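Local structure of trafficking protein particle complex subunit 3 (Naegleria fowleri, 6AQ3) at residues I103-T108 against Y117-D122; C164-C169 against S177-R182. The protein probably serves as a core subunit of the TRAPP vesicle-tethering complex in membrane trafficking, and carries a covalently bound palmitic acid. All coordinates share one frame; numbering follows the deposited sequence.

Contact 1 of 2, residues I103-T108 against Y117-D122; sequences INANVT and YSIVFD
Four backbone hydrogen bonds fix the register of Ile-103 to Thr-108 against Tyr-117 to Asp-122, and side chains sort onto two faces. Asn-106 and Val-120 form a hydrogen-bonded pair: Val-120 N reaches Asn-106 O at 2.8 Å, in the carbonyl plane and nearly straight (167°). Val-120 keeps CG1 anti to its carbonyl carbon, chi1 -67°, so CG2 takes the crowded position and meets Thr-108 CG2 at 3.9 Å, the two side chains crossing at about a right angle. On the other face Ala-105 CB presses on Ile-119 CG2 at 3.6 Å, and Tyr-117 CB lies 4.0 Å from Val-107 CG1. Phe-121 holds CG in the crowded position (chi1 47°); Ile-103 lays CG2 against Phe-121 CB at 3.9 Å and CD1 beside ring atoms CD2 and CE2. Helix 85-101 packs on this face through Phe-97, Ala-89 and Ile-92; Lys-94 of the same helix hydrogen-bonds to Asn-106 OD1, whose side chain leaves from the Val-120 face. A water donates to Asn-104 O (2.8 Å) and Asp-122 OD1. With Asn-106, Thr-108, Ser-118 and Val-120 on one face, this is an antiparallel beta hairpin (106-108, 116-121) edging the four-stranded sheet of a mixed alpha-and-beta TRAPP subunit.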
ATOM      1  N   ILE C 103      -0.707 -15.032  -2.422  1.00 67.53           N
ATOM      2  CA  ILE C 103      -1.929 -15.820  -2.490  1.00 67.21           C
ATOM      3  C   ILE C 103      -1.708 -16.960  -3.473  1.00 71.07           C
ATOM      4  O   ILE C 103      -1.146 -16.761  -4.560  1.00 70.62           O
ATOM      5  CB  ILE C 103      -3.111 -14.951  -2.956  1.00 57.16           C
ATOM      6  CG1 ILE C 103      -3.450 -13.894  -1.935  1.00 65.39           C
ATOM      7  CG2 ILE C 103      -4.350 -15.793  -3.144  1.00 57.42           C
ATOM      8  CD1 ILE C 103      -4.614 -13.041  -2.371  1.00 71.49           C
ATOM      9  N   ASN C 104      -2.172 -18.150  -3.109  1.00 72.29           N
ATOM     10  CA  ASN C 104      -2.326 -19.252  -4.048  1.00 78.81           C
ATOM     11  C   ASN C 104      -3.773 -19.268  -4.519  1.00 69.09           C
ATOM     12  O   ASN C 104      -4.696 -19.295  -3.698  1.00 66.04           O
ATOM     13  CB  ASN C 104      -1.946 -20.600  -3.430  1.00 96.02           C
ATOM     14  CG  ASN C 104      -1.393 -20.465  -2.025  1.00104.99           C
ATOM     15  OD1 ASN C 104      -0.201 -20.213  -1.833  1.00109.71           O
ATOM     16  ND2 ASN C 104      -2.256 -20.648  -1.032  1.00104.52           N
ATOM     17  N   ALA C 105      -3.971 -19.245  -5.827  1.00 64.48           N
ATOM     18  CA  ALA C 105      -5.307 -19.219  -6.397  1.00 57.33           C
ATOM     19  C   ALA C 105      -5.526 -20.407  -7.332  1.00 57.12           C
ATOM     20  O   ALA C 105      -4.590 -21.113  -7.732  1.00 56.33           O
ATOM     21  CB  ALA C 105      -5.546 -17.901  -7.143  1.00 55.54           C
ATOM     22  N   ASN C 106      -6.794 -20.653  -7.649  1.00 60.91           N
ATOM     23  CA  ASN C 106      -7.152 -21.718  -8.574  1.00 68.31           C
ATOM     24  C   ASN C 106      -8.083 -21.183  -9.657  1.00 64.45           C
ATOM     25  O   ASN C 106      -8.777 -20.178  -9.472  1.00 57.07           O
ATOM     26  CB  ASN C 106      -7.767 -22.871  -7.798  1.00 69.85           C
ATOM     27  CG  ASN C 106      -6.721 -23.650  -7.025  1.00 76.61           C
ATOM     28  OD1 ASN C 106      -5.650 -23.951  -7.550  1.00 81.94           O
ATOM     29  ND2 ASN C 106      -6.967 -23.856  -5.737  1.00 70.48           N
ATOM     30  N   VAL C 107      -8.084 -21.884 -10.792  1.00 66.71           N
ATOM     31  CA  VAL C 107      -8.905 -21.571 -11.961  1.00 63.77           C
ATOM     32  C   VAL C 107     -10.043 -22.577 -12.076  1.00 67.00           C
ATOM     33  O   VAL C 107      -9.807 -23.791 -12.083  1.00 68.48           O
ATOM     34  CB  VAL C 107      -8.069 -21.592 -13.252  1.00 62.24           C
ATOM     35  CG1 VAL C 107      -8.958 -21.318 -14.452  1.00 59.91           C
ATOM     36  CG2 VAL C 107      -6.953 -20.573 -13.189  1.00 59.04           C
ATOM     37  N   THR C 108     -11.263 -22.075 -12.262  1.00 65.20           N
ATOM     38  CA  THR C 108     -12.448 -22.914 -12.393  1.00 71.31           C
ATOM     39  C   THR C 108     -13.438 -22.220 -13.314  1.00 68.02           C
ATOM     40  O   THR C 108     -13.182 -21.125 -13.828  1.00 68.06           O
ATOM     41  CB  THR C 108     -13.159 -23.167 -11.053  1.00 85.45           C
ATOM     42  OG1 THR C 108     -13.771 -21.948 -10.610  1.00 85.44           O
ATOM     43  CG2 THR C 108     -12.208 -23.675  -9.974  1.00 88.46           C
ATOM     44  N   TYR C 117     -13.024 -17.438 -17.498  1.00 62.06           N
ATOM     45  CA  TYR C 117     -12.651 -18.305 -16.399  1.00 59.63           C
ATOM     46  C   TYR C 117     -12.791 -17.491 -15.126  1.00 60.61           C
ATOM     47  O   TYR C 117     -12.882 -16.262 -15.161  1.00 65.94           O
ATOM     48  CB  TYR C 117     -11.226 -18.860 -16.574  1.00 64.37           C
ATOM     49  CG  TYR C 117     -10.122 -17.811 -16.639  1.00 64.30           C
ATOM     50  CD1 TYR C 117      -9.589 -17.261 -15.474  1.00 64.22           C
ATOM     51  CD2 TYR C 117      -9.622 -17.365 -17.860  1.00 54.17           C
ATOM     52  CE1 TYR C 117      -8.583 -16.297 -15.518  1.00 56.77           C
ATOM     53  CE2 TYR C 117      -8.608 -16.408 -17.912  1.00 57.02           C
ATOM     54  CZ  TYR C 117      -8.097 -15.880 -16.732  1.00 58.00           C
ATOM     55  OH  TYR C 117      -7.096 -14.939 -16.758  1.00 60.84           O
ATOM     56  N   SER C 118     -12.811 -18.185 -13.998  1.00 65.85           N
ATOM     57  CA  SER C 118     -12.827 -17.540 -12.697  1.00 62.32           C
ATOM     58  C   SER C 118     -11.543 -17.882 -11.965  1.00 60.71           C
ATOM     59  O   SER C 118     -10.971 -18.961 -12.161  1.00 54.03           O
ATOM     60  CB  SER C 118     -14.025 -17.967 -11.849  1.00 63.44           C
ATOM     61  OG  SER C 118     -15.239 -17.514 -12.419  1.00 66.00           O
ATOM     62  N   ILE C 119     -11.106 -16.954 -11.114  1.00 57.29           N
ATOM     63  CA  ILE C 119      -9.968 -17.158 -10.225  1.00 57.43           C
ATOM     64  C   ILE C 119     -10.541 -17.225  -8.814  1.00 54.94           C
ATOM     65  O   ILE C 119     -11.102 -16.242  -8.319  1.00 49.01           O
ATOM     66  CB  ILE C 119      -8.930 -16.025 -10.358  1.00 60.59           C
ATOM     67  CG1 ILE C 119      -8.337 -15.969 -11.773  1.00 67.31           C
ATOM     68  CG2 ILE C 119      -7.806 -16.203  -9.367  1.00 59.16           C
ATOM     69  CD1 ILE C 119      -7.387 -14.786 -12.013  1.00 61.03           C
ATOM     70  N   VAL C 120     -10.422 -18.382  -8.169  1.00 56.18           N
ATOM     71  CA  VAL C 120     -10.987 -18.588  -6.839  1.00 56.86           C
ATOM     72  C   VAL C 120      -9.865 -18.764  -5.827  1.00 57.95           C
ATOM     73  O   VAL C 120      -8.849 -19.404  -6.117  1.00 57.64           O
ATOM     74  CB  VAL C 120     -11.946 -19.798  -6.804  1.00 57.88           C
ATOM     75  CG1 VAL C 120     -13.192 -19.518  -7.648  1.00 54.31           C
ATOM     76  CG2 VAL C 120     -11.252 -21.050  -7.275  1.00 57.61           C
ATOM     77  N   PHE C 121     -10.058 -18.199  -4.633  1.00 57.54           N
ATOM     78  CA  PHE C 121      -9.076 -18.295  -3.560  1.00 57.32           C
ATOM     79  C   PHE C 121      -9.773 -18.095  -2.218  1.00 54.74           C
ATOM     80  O   PHE C 121     -10.764 -17.364  -2.137  1.00 62.17           O
ATOM     81  CB  PHE C 121      -7.924 -17.284  -3.729  1.00 50.86           C
ATOM     82  CG  PHE C 121      -8.355 -15.885  -4.057  1.00 45.80           C
ATOM     83  CD1 PHE C 121      -8.822 -15.552  -5.322  1.00 46.21           C
ATOM     84  CD2 PHE C 121      -8.226 -14.878  -3.106  1.00 46.42           C
ATOM     85  CE1 PHE C 121      -9.177 -14.254  -5.625  1.00 48.92           C
ATOM     86  CE2 PHE C 121      -8.580 -13.574  -3.389  1.00 43.71           C
ATOM     87  CZ  PHE C 121      -9.060 -13.250  -4.647  1.00 45.85           C
ATOM     88  N   ASP C 122      -9.296 -18.797  -1.189  1.00 52.59           N
ATOM     89  CA  ASP C 122      -9.924 -18.729   0.127  1.00 57.40           C
ATOM     90  C   ASP C 122      -9.279 -17.728   1.089  1.00 62.07           C
ATOM     91  O   ASP C 122      -9.915 -17.378   2.089  1.00 66.52           O
ATOM     92  CB  ASP C 122     -10.025 -20.126   0.772  1.00 59.65           C
ATOM     93  CG  ASP C 122      -8.686 -20.800   1.009  1.00 63.85           C
ATOM     94  OD1 ASP C 122      -7.645 -20.264   0.568  1.00 68.71           O
ATOM     95  OD2 ASP C 122      -8.697 -21.889   1.652  1.00 66.34           O
TER
HETATM   96  O   HOH W   1      -6.193 -18.507  -1.426  1.00 60.50           O

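Contact 2 of 2, residues C164-C169 against S177-R182; sequences CEYKKC and SEIRVR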
ATOM      1  N   CYS C 164     -13.198  -7.742 -15.999  1.00 50.17           N
ATOM      2  CA  CYS C 164     -12.783  -8.499 -14.822  1.00 48.08           C
ATOM      3  C   CYS C 164     -13.508  -7.950 -13.599  1.00 47.98           C
ATOM      4  O   CYS C 164     -13.315  -6.780 -13.242  1.00 43.11           O
ATOM      5  CB  CYS C 164     -11.266  -8.415 -14.641  1.00 52.74           C
ATOM      6  SG  CYS C 164     -10.676  -9.324 -13.222  1.00 58.39           S
ATOM      7  N   GLU C 165     -14.343  -8.782 -12.966  1.00 46.13           N
ATOM      8  CA  GLU C 165     -15.163  -8.339 -11.845  1.00 52.21           C
ATOM      9  C   GLU C 165     -15.204  -9.385 -10.740  1.00 58.04           C
ATOM     10  O   GLU C 165     -15.052 -10.588 -10.979  1.00 52.94           O
ATOM     11  CB  GLU C 165     -16.600  -8.009 -12.268  1.00 56.28           C
ATOM     12  CG  GLU C 165     -17.345  -9.181 -12.913  1.00 73.88           C
ATOM     13  CD  GLU C 165     -17.143  -9.261 -14.429  1.00 89.28           C
ATOM     14  OE1 GLU C 165     -16.647  -8.272 -15.017  1.00 89.02           O
ATOM     15  OE2 GLU C 165     -17.489 -10.307 -15.040  1.00 95.73           O
ATOM     16  N   TYR C 166     -15.401  -8.894  -9.517  1.00 64.29           N
ATOM     17  CA  TYR C 166     -15.598  -9.759  -8.365  1.00 58.67           C
ATOM     18  C   TYR C 166     -16.993 -10.375  -8.414  1.00 56.20           C
ATOM     19  O   TYR C 166     -17.972  -9.720  -8.785  1.00 52.30           O
ATOM     20  CB  TYR C 166     -15.427  -8.962  -7.063  1.00 54.02           C
ATOM     21  CG  TYR C 166     -14.168  -9.289  -6.287  1.00 46.24           C
ATOM     22  CD1 TYR C 166     -14.101 -10.424  -5.468  1.00 47.26           C
ATOM     23  CD2 TYR C 166     -13.043  -8.458  -6.367  1.00 45.56           C
ATOM     24  CE1 TYR C 166     -12.942 -10.741  -4.757  1.00 37.74           C
ATOM     25  CE2 TYR C 166     -11.867  -8.755  -5.662  1.00 40.31           C
ATOM     26  CZ  TYR C 166     -11.829  -9.891  -4.863  1.00 42.69           C
ATOM     27  OH  TYR C 166     -10.679 -10.164  -4.174  1.00 50.41           O
ATOM     28  N   LYS C 167     -17.082 -11.644  -8.054  1.00 52.55           N
ATOM     29  CA  LYS C 167     -18.366 -12.311  -7.927  1.00 58.64           C
ATOM     30  C   LYS C 167     -18.656 -12.798  -6.517  1.00 59.05           C
ATOM     31  O   LYS C 167     -19.817 -12.798  -6.105  1.00 58.94           O
ATOM     32  CB  LYS C 167     -18.448 -13.493  -8.910  1.00 67.15           C
ATOM     33  CG  LYS C 167     -18.176 -13.099 -10.362  1.00 64.77           C
ATOM     34  CD  LYS C 167     -19.459 -12.943 -11.176  1.00 73.78           C
ATOM     35  CE  LYS C 167     -19.826 -11.474 -11.399  1.00 79.78           C
ATOM     36  NZ  LYS C 167     -21.025 -11.318 -12.280  1.00 85.86           N
ATOM     37  N   LYS C 168     -17.640 -13.219  -5.767  1.00 62.47           N
ATOM     38  CA  LYS C 168     -17.822 -13.706  -4.410  1.00 61.38           C
ATOM     39  C   LYS C 168     -16.661 -13.215  -3.560  1.00 63.38           C
ATOM     40  O   LYS C 168     -15.523 -13.179  -4.034  1.00 60.33           O
ATOM     41  CB  LYS C 168     -17.923 -15.239  -4.388  1.00 60.65           C
ATOM     42  CG  LYS C 168     -19.229 -15.755  -4.971  1.00 67.31           C
ATOM     43  CD  LYS C 168     -19.229 -17.248  -5.252  1.00 78.51           C
ATOM     44  CE  LYS C 168     -19.186 -18.060  -3.968  1.00 88.01           C
ATOM     45  NZ  LYS C 168     -19.448 -19.510  -4.211  1.00 95.68           N
ATOM     46  N   CYS C 169     -16.953 -12.812  -2.311  1.00 58.22           N
ATOM     47  CA  CYS C 169     -15.941 -12.344  -1.347  1.00 59.13           C
ATOM     48  C   CYS C 169     -16.362 -12.738   0.069  1.00 57.86           C
ATOM     49  O   CYS C 169     -17.519 -12.495   0.449  1.00 53.60           O
ATOM     50  CB  CYS C 169     -15.738 -10.824  -1.428  1.00 56.07           C
ATOM     51  SG  CYS C 169     -14.314 -10.136  -0.478  1.00 47.44           S
ATOM     52  N   SER C 177     -13.318 -16.281  -2.249  1.00 52.51           N
ATOM     53  CA  SER C 177     -13.223 -15.206  -3.225  1.00 46.18           C
ATOM     54  C   SER C 177     -13.261 -15.801  -4.615  1.00 45.85           C
ATOM     55  O   SER C 177     -12.675 -16.858  -4.867  1.00 52.84           O
ATOM     56  CB  SER C 177     -11.945 -14.379  -3.058  1.00 42.85           C
ATOM     57  OG  SER C 177     -11.981 -13.655  -1.849  1.00 48.68           O
ATOM     58  N   GLU C 178     -13.965 -15.121  -5.512  1.00 44.62           N
ATOM     59  CA  GLU C 178     -14.022 -15.511  -6.907  1.00 44.88           C
ATOM     60  C   GLU C 178     -13.970 -14.256  -7.752  1.00 47.54           C
ATOM     61  O   GLU C 178     -14.768 -13.337  -7.547  1.00 45.27           O
ATOM     62  CB  GLU C 178     -15.293 -16.304  -7.219  1.00 50.11           C
ATOM     63  CG  GLU C 178     -15.474 -16.555  -8.737  1.00 61.35           C
ATOM     64  CD  GLU C 178     -16.696 -17.397  -9.077  1.00 63.14           C
ATOM     65  OE1 GLU C 178     -17.427 -17.813  -8.147  1.00 60.19           O
ATOM     66  OE2 GLU C 178     -16.926 -17.641 -10.285  1.00 70.61           O
ATOM     67  N   ILE C 179     -13.043 -14.230  -8.704  1.00 48.93           N
ATOM     68  CA  ILE C 179     -12.900 -13.135  -9.655  1.00 48.60           C
ATOM     69  C   ILE C 179     -13.099 -13.697 -11.063  1.00 50.67           C
ATOM     70  O   ILE C 179     -12.480 -14.702 -11.424  1.00 53.17           O
ATOM     71  CB  ILE C 179     -11.523 -12.464  -9.511  1.00 47.88           C
ATOM     72  CG1 ILE C 179     -11.437 -11.748  -8.165  1.00 43.65           C
ATOM     73  CG2 ILE C 179     -11.300 -11.493 -10.659  1.00 49.20           C
ATOM     74  CD1 ILE C 179     -10.064 -11.178  -7.837  1.00 46.19           C
ATOM     75  N   ARG C 180     -13.966 -13.059 -11.843  1.00 50.93           N
ATOM     76  CA  ARG C 180     -14.307 -13.487 -13.189  1.00 50.92           C
ATOM     77  C   ARG C 180     -13.487 -12.688 -14.189  1.00 53.81           C
ATOM     78  O   ARG C 180     -13.382 -11.465 -14.068  1.00 53.14           O
ATOM     79  CB  ARG C 180     -15.791 -13.267 -13.472  1.00 59.97           C
ATOM     80  CG  ARG C 180     -16.316 -13.939 -14.745  1.00 66.05           C
ATOM     81  CD  ARG C 180     -16.243 -15.437 -14.564  1.00 71.76           C
ATOM     82  NE  ARG C 180     -16.961 -16.171 -15.591  1.00 77.11           N
ATOM     83  CZ  ARG C 180     -16.936 -17.493 -15.712  1.00 78.44           C
ATOM     84  NH1 ARG C 180     -16.233 -18.226 -14.859  1.00 71.61           N
ATOM     85  NH2 ARG C 180     -17.621 -18.084 -16.685  1.00 83.71           N
ATOM     86  N   VAL C 181     -12.917 -13.374 -15.178  1.00 50.59           N
ATOM     87  CA  VAL C 181     -12.125 -12.736 -16.227  1.00 48.88           C
ATOM     88  C   VAL C 181     -12.715 -13.157 -17.564  1.00 53.30           C
ATOM     89  O   VAL C 181     -12.749 -14.354 -17.869  1.00 52.02           O
ATOM     90  CB  VAL C 181     -10.637 -13.124 -16.155  1.00 48.41           C
ATOM     91  CG1 VAL C 181      -9.845 -12.318 -17.153  1.00 40.79           C
ATOM     92  CG2 VAL C 181     -10.078 -12.920 -14.719  1.00 46.49           C
ATOM     93  N   ARG C 182     -13.151 -12.178 -18.370  1.00 59.02           N
ATOM     94  CA  ARG C 182     -13.798 -12.421 -19.659  1.00 68.41           C
ATOM     95  C   ARG C 182     -13.099 -11.649 -20.772  1.00 64.38           C
ATOM     96  O   ARG C 182     -12.841 -10.449 -20.638  1.00 55.93           O
ATOM     97  CB  ARG C 182     -15.281 -12.047 -19.593  1.00 74.55           C
ATOM     98  CG  ARG C 182     -16.019 -12.909 -18.574  1.00 84.29           C
ATOM     99  CD  ARG C 182     -17.499 -12.614 -18.427  1.00 87.91           C
ATOM    100  NE  ARG C 182     -17.731 -11.343 -17.741  1.00 87.08           N
ATOM    101  CZ  ARG C 182     -18.119 -10.218 -18.335  1.00 80.95           C
ATOM    102  NH1 ARG C 182     -18.340 -10.195 -19.653  1.00 69.85           N
ATOM    103  NH2 ARG C 182     -18.301  -9.121 -17.597  1.00 71.96           N
TER
HETATM  104  O   HOH W   2     -10.935 -11.220  -1.827  1.00 52.34           O
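Arg-182 takes hold of Glu-165 side-on, with NE and NH2 both directed at a single oxygen. The bond from Arg-182 NE to Glu-165 OE2, 2.9 Å, falls on the syn lone pair of the carboxylate, whereas NH2 comes to the same OE2 from above the carboxylate plane; the two flat groups are turned 41° apart. Glu-165 gets there by placing CG in the crowded position (chi1 59°) and bending at chi2, so that its carboxylate swings nearer to the 177-182 strand and meets Arg-182. On the opposite face of the sheet, Ile-179 lies over the ring of Tyr-166: CG1 stands 3.7 Å from the ring centroid, almost on the normal, a CH-pi contact, and CD1 continues toward CZ and CE2. The CG2 branch of Ile-179, anti to the backbone N, touches Cys-164 SG at 3.4 Å.

These side chains ride on an antiparallel hairpin interrupted by a classic beta bulge, in which Lys-167 and Lys-168 both face Glu-178. Glu-178 O accepts from Lys-167 N at 2.9 Å and only weakly from Lys-168 N at 3.4 Å, while Glu-178 N returns a bond to Lys-168 O. Near the hairpin end a water joins Tyr-166 OH (2.6 Å) to Ser-177 OG (2.7 Å).

Farther out, Arg-182 NH2 is shared between Glu-165 and a second salt-bridge partner, Glu-163. Tyr-142 meets the Tyr-166 ring with its plane nearly aligned, and Cys-148 and Ile-151 of helix 146-157 touch Cys-164. Lys-168 NZ is salt-bridged to Asp-175, and Arg-180 makes a salt bridge to Glu-116 and a hydrogen bond to Ser-118 OG.

Contacts 1 and 2 are two hairpins that follow one another in sequence and share one antiparallel sheet; their centres lie about 9 Å apart. The inner strands 116-121 and 177-186 are neighbours, so the hairpins are zipped together by backbone bonds such as the probable one from Ile-119 N to Ile-179 O, 2.7 Å. On one face Ser-118 OG meets Glu-178 OE2 at 2.7 Å; on the other, Phe-121 CZ packs against Tyr-166 OH at 3.5 Å, linking their aromatic side chains. A bound palmitic acid lies close by, about 7 Å from the Tyr-117 side chain and about 8 Å from that of Ile-179, so neither side chain touches it.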